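Local coordinates for iron aquisition yersiniabactin synthesis enzyme, YbtT (Escherichia coli, PDB 6BA9), which probably hydrolyses thioester-bound acyl groups as a low-specificity type II thioesterase that maintains production of the metallophore yersiniabactin, at residues Glu200-Trp203 against Gln204-Asp207. The protein carries 1 engineered substitution. Sequence-based numbering, arbitrary orientation.
Sequences EASW and QQVD
Ser202, at the N-cap of helix 203-207, accepts a capping bond at OG from Gln205 N, 3.1 Å away. Its chi1 of 68° turns the hydroxyl back toward the helix start, facing that amide; a short hydroxyl side chain suits this place because it can reach an amide that has no earlier helical carbonyl to bind. The turn itself closes through Val206 N to Ser202 O (3.1 Å) and Asp207 N to Trp203 O (2.8 Å).

One turn apart, Trp203 and Asp207 run alongside each other. The indole offers a flat apolar face to the Asp207 methylene, whose CB lies 3.8 Å from the centroid of the six-membered ring in a CH-pi contact; the carboxylate continues nearly parallel, the planes 18° apart. Both side chains also rest on Pro219 of strand 216-222. On the inner side, Val206 CG2 meets Ala201 CB at 4.1 Å, two small apolar groups fitting where the helix packs on strand 190-195, which precedes it in the central sheet, consistent with an alpha/beta-hydrolase fold.

Farther out, the two N-H groups of Gln205 NE2 can serve both His124 O and a water (2.9 Å) that donates to Glu200 O. The capping bond thus satisfies a first-turn amide, while the Asp207 carboxylate, otherwise unfavourably placed beside the pi cloud, probably relies on its salt bridge to Arg210 for balance.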
loop_
_atom_site.group_PDB
_atom_site.type_symbol
_atom_site.label_atom_id
_atom_site.label_comp_id
_atom_site.label_asym_id
_atom_site.label_seq_id
_atom_site.Cartn_x
_atom_site.Cartn_y
_atom_site.Cartn_z
ATOM N N GLU A 200 -7.316 -4.811 11.794
ATOM C CA GLU A 200 -6.081 -4.047 11.859
ATOM C C GLU A 200 -6.279 -2.547 11.691
ATOM O O GLU A 200 -5.401 -1.779 12.097
ATOM C CB GLU A 200 -5.095 -4.524 10.777
ATOM C CG GLU A 200 -4.867 -6.030 10.739
ATOM C CD GLU A 200 -4.557 -6.603 12.095
ATOM O OE1 GLU A 200 -3.834 -5.953 12.888
ATOM O OE2 GLU A 200 -5.071 -7.696 12.399
ATOM N N ALA A 201 -7.372 -2.107 11.085
ATOM C CA ALA A 201 -7.574 -0.679 10.827
ATOM C C ALA A 201 -9.064 -0.384 10.881
ATOM O O ALA A 201 -9.817 -0.698 9.954
ATOM C CB ALA A 201 -6.996 -0.249 9.487
ATOM N N SER A 202 -9.474 0.234 11.975
ATOM C CA SER A 202 -10.866 0.577 12.163
ATOM C C SER A 202 -11.276 1.738 11.262
ATOM O O SER A 202 -10.455 2.487 10.729
ATOM C CB SER A 202 -11.096 0.991 13.611
ATOM O OG SER A 202 -10.438 2.222 13.869
ATOM N N TRP A 203 -12.587 1.920 11.139
ATOM C CA TRP A 203 -13.125 3.065 10.415
ATOM C C TRP A 203 -12.532 4.366 10.951
ATOM O O TRP A 203 -12.097 5.233 10.184
ATOM C CB TRP A 203 -14.656 3.067 10.532
ATOM C CG TRP A 203 -15.305 4.173 9.749
ATOM C CD1 TRP A 203 -15.864 4.070 8.520
ATOM C CD2 TRP A 203 -15.499 5.536 10.165
ATOM N NE1 TRP A 203 -16.369 5.285 8.125
ATOM C CE2 TRP A 203 -16.155 6.199 9.118
ATOM C CE3 TRP A 203 -15.169 6.257 11.310
ATOM C CZ2 TRP A 203 -16.488 7.557 9.188
ATOM C CZ3 TRP A 203 -15.508 7.605 11.368
ATOM C CH2 TRP A 203 -16.147 8.225 10.321
ATOM N N GLN A 204 -12.494 4.510 12.279
ATOM C CA GLN A 204 -11.997 5.732 12.907
ATOM C C GLN A 204 -10.528 5.972 12.578
ATOM O O GLN A 204 -10.124 7.107 12.290
ATOM C CB GLN A 204 -12.206 5.630 14.423
ATOM C CG GLN A 204 -13.686 5.606 14.892
ATOM C CD GLN A 204 -14.494 4.308 14.597
ATOM O OE1 GLN A 204 -13.958 3.198 14.398
ATOM N NE2 GLN A 204 -15.819 4.464 14.598
ATOM N N GLN A 205 -9.724 4.907 12.567
ATOM C CA GLN A 205 -8.303 5.050 12.247
ATOM C C GLN A 205 -8.096 5.506 10.796
ATOM O O GLN A 205 -7.184 6.295 10.506
ATOM C CB GLN A 205 -7.580 3.725 12.519
ATOM C CG GLN A 205 -7.430 3.335 14.008
ATOM C CD GLN A 205 -6.281 4.029 14.726
ATOM O OE1 GLN A 205 -6.447 5.137 15.219
ATOM N NE2 GLN A 205 -5.118 3.359 14.825
ATOM N N VAL A 206 -8.926 5.017 9.873
ATOM C CA VAL A 206 -8.821 5.405 8.471
ATOM C C VAL A 206 -9.399 6.793 8.238
ATOM O O VAL A 206 -8.820 7.607 7.506
ATOM C CB VAL A 206 -9.475 4.339 7.570
ATOM C CG1 VAL A 206 -9.385 4.742 6.126
ATOM C CG2 VAL A 206 -8.827 2.974 7.777
ATOM N N ASP A 207 -10.529 7.104 8.888
ATOM C CA ASP A 207 -11.176 8.397 8.715
ATOM C C ASP A 207 -10.250 9.552 9.078
ATOM O O ASP A 207 -10.378 10.653 8.520
ATOM C CB ASP A 207 -12.430 8.442 9.597
ATOM C CG ASP A 207 -13.242 9.699 9.384
ATOM O OD1 ASP A 207 -13.714 9.930 8.262
ATOM O OD2 ASP A 207 -13.393 10.450 10.374
HETATM O O HOH W 1 -4.932 0.606 13.797
#